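Long-range contacts in packaging enzyme P4 (Pseudomonas phage phi6, PDB 4BLO), which hydrolyses nucleoside triphosphates as a hexameric RecA-like motor and probably uses that energy to package viral RNA into the phage capsid: residues G120-G126 and V227-P233; P142-W148 and T160-T166. All blocks are in the same frame, centred on the assembly; numbering follows the deposited sequence.

Overall arrangement
Both contacts are parallel strand pairs of one mixed, RecA-like sheet, with centres about 14 Å apart and nearest atoms about 6 Å apart, so they do not touch. Contact 1 lies near the middle of the sheet, where strand 120-126 leads into the Walker A loop that holds ADP; contact 2 joins strand 144-147 to 161-163, one of the two outermost strands of this chain's sheet. Strand 184-187 bridges the two pairs. In sequence, contact 2 falls between the two strands of contact 1. Measured from nearest side-chain atoms, Asn232 of contact 1 is about 5 Å from ADP and Val230 about 6 Å from calcium; Arg147 of contact 2 is about 5 Å from calcium and 7 Å from ADP.

Contact 1. Residues G120-G126 and V227-P233; sequences GVTALMG and VVMVVNP
The central parallel pair of a P-loop NTPase sheet is built here from strand 120-126, which runs into the Walker A loop, and strand 227-231. Their axes approach to 4.5 Å at a signed crossing angle of -27°. The register pairs Val121 with Val227, Thr122 with Val228, Ala123 with Met229 and Leu124 with Val230. The hydrogen-bond ladder runs Val227 N to Gly120 O (3.3 Å), Thr122 N to Val227 O, Met229 N to Thr122 O and Leu124 N to Met229 O (each 2.8 Å), then Val231 N to Leu124 O (2.9 Å).

Thr122, Leu124, Val228 and Val230 share one face. Thr122 (m) sets CB 3.8 Å from CG2 of Val228 (t). Leu124 (tp) lays CD2 4.0 Å from Val230 CG1 and CB 4.2 Å from Val228 CG1; Val230 has an eclipsed chi1 of -7°. Leu136 of the helix after the P-loop covers Leu124, Val228 and Val230. The other face carries Val121, Ala123, Met125, Val227 (t), Met229 and Val231. Val121 (p) sets CG2 3.7 Å from CG of Met229 (mtm), and Ala123 CB packs 3.9 Å from CG2 of Val231 (m). Helix 240-248 covers Ala123 and Met125.

Beyond the ladder the chains diverge: Gly126 N is 4.1 Å from Val231 O. At Gly126 (phi/psi 152/151) a CB would jam against the preceding carbonyl; its O accepts a hydrogen bond from Lys132 NZ of the ADP pocket. Met125 (chi1 -82°, chi2 -125°, chi3 144°) reaches across here, packing CG 3.5 Å from Val231 CG2 and CE 3.8 Å from Pro233 CG.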
# COMPACT_ATOMS: atom_id res chain seq x y z
N GLY L 120 14.65 24.93 22.19
CA GLY L 120 13.89 23.96 21.41
C GLY L 120 13.94 24.27 19.93
O GLY L 120 14.93 24.84 19.45
N VAL L 121 12.88 23.93 19.20
CA VAL L 121 12.84 24.20 17.77
C VAL L 121 11.66 25.13 17.43
O VAL L 121 10.62 25.11 18.10
CB VAL L 121 12.90 22.93 16.88
CG1 VAL L 121 11.53 22.31 16.63
CG2 VAL L 121 13.61 23.22 15.57
N THR L 122 11.90 25.99 16.45
CA THR L 122 10.94 26.93 15.89
C THR L 122 10.74 26.47 14.45
O THR L 122 11.72 26.08 13.81
CB THR L 122 11.43 28.36 16.07
OG1 THR L 122 11.61 28.61 17.47
CG2 THR L 122 10.49 29.39 15.46
N ALA L 123 9.48 26.43 13.97
CA ALA L 123 9.19 25.94 12.63
C ALA L 123 8.64 27.04 11.76
O ALA L 123 7.56 27.57 12.01
CB ALA L 123 8.22 24.75 12.66
N LEU L 124 9.40 27.39 10.73
CA LEU L 124 9.04 28.44 9.79
C LEU L 124 8.31 27.80 8.62
O LEU L 124 8.94 27.23 7.72
CB LEU L 124 10.30 29.23 9.38
CG LEU L 124 10.23 30.35 8.35
CD1 LEU L 124 9.44 31.52 8.86
CD2 LEU L 124 11.61 30.77 7.98
N MET L 125 6.96 27.88 8.67
CA MET L 125 5.98 27.34 7.73
C MET L 125 5.60 28.32 6.62
O MET L 125 5.80 29.53 6.75
CB MET L 125 4.70 26.95 8.50
CG MET L 125 4.77 25.61 9.17
SD MET L 125 3.38 24.61 8.63
CE MET L 125 4.12 23.02 8.58
N GLY L 126 4.99 27.78 5.58
CA GLY L 126 4.49 28.54 4.44
C GLY L 126 4.45 27.75 3.15
O GLY L 126 5.27 26.86 2.93
N VAL L 227 16.97 26.70 17.65
CA VAL L 227 17.04 26.44 16.22
C VAL L 227 15.71 26.82 15.52
O VAL L 227 14.64 26.58 16.06
CB VAL L 227 17.43 24.95 15.96
CG1 VAL L 227 17.49 24.61 14.46
CG2 VAL L 227 18.75 24.58 16.64
N VAL L 228 15.82 27.40 14.32
CA VAL L 228 14.71 27.73 13.43
C VAL L 228 14.83 26.83 12.19
O VAL L 228 15.82 26.93 11.47
CB VAL L 228 14.66 29.24 13.04
CG1 VAL L 228 13.71 29.50 11.85
CG2 VAL L 228 14.29 30.11 14.24
N MET L 229 13.86 25.96 11.96
CA MET L 229 13.85 25.07 10.79
C MET L 229 12.75 25.49 9.84
O MET L 229 11.60 25.64 10.28
CB MET L 229 13.66 23.59 11.19
CG MET L 229 14.77 23.05 12.05
SD MET L 229 14.83 21.25 12.03
CE MET L 229 13.25 20.85 12.71
N VAL L 230 13.07 25.68 8.53
CA VAL L 230 12.01 26.04 7.58
C VAL L 230 11.40 24.74 7.10
O VAL L 230 12.12 23.84 6.64
CB VAL L 230 12.35 27.05 6.44
CG1 VAL L 230 13.73 27.65 6.59
CG2 VAL L 230 12.10 26.50 5.04
N VAL L 231 10.08 24.61 7.31
CA VAL L 231 9.33 23.39 7.02
C VAL L 231 8.31 23.67 5.88
O VAL L 231 7.36 24.45 6.05
CB VAL L 231 8.72 22.74 8.32
CG1 VAL L 231 9.81 22.45 9.34
CG2 VAL L 231 7.66 23.61 8.97
N ASN L 232 8.59 23.11 4.69
CA ASN L 232 7.75 23.29 3.51
C ASN L 232 6.97 21.98 3.28
O ASN L 232 7.54 20.98 2.85
CB ASN L 232 8.57 23.71 2.27
CG ASN L 232 7.75 24.29 1.12
OD1 ASN L 232 6.67 23.79 0.73
ND2 ASN L 232 8.30 25.33 0.49
N PRO L 233 5.65 21.98 3.58
CA PRO L 233 4.88 20.73 3.42
C PRO L 233 4.18 20.58 2.06
O PRO L 233 3.67 21.56 1.52
CB PRO L 233 3.85 20.82 4.55
CG PRO L 233 3.72 22.33 4.85
CD PRO L 233 4.83 23.06 4.15

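Contact 2. Residues P142-W148 and T160-T166; sequences PDVLIRW and TAVHIST
Strands 144-147 and 161-163 run parallel at the outer side of the RecA-like sheet, axes 4.6 Å apart at closest and crossing at -31°. Leu145 pairs with Ala161, Ile146 with Val162 and Arg147 with His163. The ladder is Leu145 N to Thr160 O (3.0 Å), Val162 N to Leu145 O (2.8 Å), Arg147 N to Val162 O (3.0 Å) and Ile164 N to Arg147 O (3.3 Å).

Ile146 (mt) and Val162 (p) share one face, their CG1 atoms 3.8 Å apart; Val162 CG1 also meets Val144 CG1 at 3.6 Å, and Ile146 CG2 lies 3.6 Å from Ile164 CG1. Helix 167-179 covers Ile146 and Ile164. On the other face Arg147 CB sits 3.6 Å from CD2 of His163 (chi1 m). Arg147 (chi1 -82°, chi2 -132°, chi3 112°) leads its guanidinium away to salt bridges with Asp156 and Glu153, a residue of the ADP pocket; His163 NE2 is hydrogen-bonded to Asp156 OD1. Ile97 of a neighbouring subunit packs on Trp148.

Thr166 N-caps helix 167-179 through OG1. The indole of Trp148 (chi1 -165°, chi2 39°) reaches across to segment 160-166: CD1 of Ile164 (chi1 65°, chi2 143°) makes a CH-pi contact 3.6 Å from its five-membered-ring centroid, and Trp148 NE1 donates a 2.9 Å hydrogen bond to Ser165 O.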
# COMPACT_ATOMS: atom_id res chain seq x y z
N PRO L 142 19.91 34.85 11.14
CA PRO L 142 20.59 33.82 11.96
C PRO L 142 22.12 33.90 11.95
O PRO L 142 22.68 34.40 10.99
CB PRO L 142 20.15 32.51 11.34
CG PRO L 142 19.37 32.91 10.13
CD PRO L 142 19.34 34.29 9.89
N ASP L 143 22.77 33.41 13.03
CA ASP L 143 24.23 33.42 13.14
C ASP L 143 24.84 32.38 12.18
O ASP L 143 25.83 32.67 11.52
CB ASP L 143 24.72 33.16 14.58
CG ASP L 143 24.16 34.09 15.65
OD1 ASP L 143 23.72 35.20 15.30
OD2 ASP L 143 24.19 33.71 16.84
N VAL L 144 24.25 31.18 12.14
CA VAL L 144 24.68 30.07 11.28
C VAL L 144 23.48 29.66 10.40
O VAL L 144 22.40 29.38 10.92
CB VAL L 144 25.24 28.89 12.12
CG1 VAL L 144 25.61 27.70 11.24
CG2 VAL L 144 26.46 29.33 12.95
N LEU L 145 23.66 29.65 9.08
CA LEU L 145 22.61 29.26 8.14
C LEU L 145 22.96 27.93 7.47
O LEU L 145 23.84 27.88 6.61
CB LEU L 145 22.36 30.37 7.08
CG LEU L 145 21.44 30.03 5.88
CD1 LEU L 145 19.98 29.89 6.28
CD2 LEU L 145 21.60 31.05 4.78
N ILE L 146 22.28 26.84 7.91
CA ILE L 146 22.45 25.51 7.34
C ILE L 146 21.61 25.45 6.10
O ILE L 146 20.41 25.73 6.14
CB ILE L 146 22.11 24.37 8.34
CG1 ILE L 146 23.01 24.41 9.60
CG2 ILE L 146 22.13 22.98 7.64
CD1 ILE L 146 22.50 23.55 10.71
N ARG L 147 22.26 25.13 4.97
CA ARG L 147 21.57 25.02 3.69
C ARG L 147 21.53 23.56 3.27
O ARG L 147 22.56 22.89 3.17
CB ARG L 147 22.19 25.94 2.64
CG ARG L 147 21.69 27.36 2.78
CD ARG L 147 21.27 27.91 1.43
NE ARG L 147 19.83 28.14 1.31
CZ ARG L 147 19.17 28.26 0.15
NH1 ARG L 147 19.80 28.10 -1.00
NH2 ARG L 147 17.86 28.48 0.15
N TRP L 148 20.30 23.04 3.11
CA TRP L 148 20.06 21.64 2.80
C TRP L 148 18.89 21.50 1.81
O TRP L 148 17.83 22.10 2.02
CB TRP L 148 19.78 20.91 4.13
CG TRP L 148 19.86 19.42 4.12
CD1 TRP L 148 20.75 18.64 3.44
CD2 TRP L 148 19.08 18.53 4.94
NE1 TRP L 148 20.52 17.31 3.73
CE2 TRP L 148 19.51 17.22 4.66
CE3 TRP L 148 18.03 18.72 5.87
CZ2 TRP L 148 18.94 16.10 5.27
CZ3 TRP L 148 17.46 17.61 6.46
CH2 TRP L 148 17.90 16.31 6.15
N THR L 160 27.87 32.85 6.31
CA THR L 160 27.13 32.23 7.41
C THR L 160 26.61 30.86 6.95
O THR L 160 26.30 30.02 7.79
CB THR L 160 25.96 33.13 7.90
OG1 THR L 160 25.11 33.48 6.80
CG2 THR L 160 26.42 34.39 8.61
N ALA L 161 26.52 30.65 5.62
CA ALA L 161 26.01 29.43 4.98
C ALA L 161 26.96 28.24 5.15
O ALA L 161 28.15 28.33 4.84
CB ALA L 161 25.73 29.68 3.50
N VAL L 162 26.40 27.12 5.62
CA VAL L 162 27.09 25.84 5.81
C VAL L 162 26.27 24.78 5.05
O VAL L 162 25.11 24.50 5.41
CB VAL L 162 27.40 25.50 7.30
CG1 VAL L 162 26.23 25.79 8.21
CG2 VAL L 162 27.90 24.06 7.47
N HIS L 163 26.85 24.25 3.96
CA HIS L 163 26.19 23.30 3.08
C HIS L 163 26.41 21.87 3.54
O HIS L 163 27.54 21.37 3.54
CB HIS L 163 26.64 23.49 1.63
CG HIS L 163 26.29 24.84 1.09
ND1 HIS L 163 27.21 25.89 1.09
CD2 HIS L 163 25.10 25.30 0.61
CE1 HIS L 163 26.57 26.93 0.59
NE2 HIS L 163 25.30 26.63 0.28
N ILE L 164 25.30 21.23 3.95
CA ILE L 164 25.27 19.84 4.39
C ILE L 164 24.57 18.96 3.31
O ILE L 164 23.99 19.48 2.34
CB ILE L 164 24.62 19.68 5.79
CG1 ILE L 164 23.14 20.08 5.79
CG2 ILE L 164 25.41 20.45 6.87
CD1 ILE L 164 22.30 19.28 6.64
N SER L 165 24.64 17.63 3.49
CA SER L 165 24.07 16.62 2.61
C SER L 165 23.21 15.60 3.36
O SER L 165 22.25 15.12 2.78
CB SER L 165 25.18 15.89 1.86
OG SER L 165 25.97 15.06 2.69
N THR L 166 23.55 15.26 4.64
CA THR L 166 22.84 14.25 5.44
C THR L 166 22.12 14.84 6.67
O THR L 166 22.43 15.95 7.11
CB THR L 166 23.78 13.09 5.89
OG1 THR L 166 24.53 13.44 7.06
CG2 THR L 166 24.71 12.61 4.78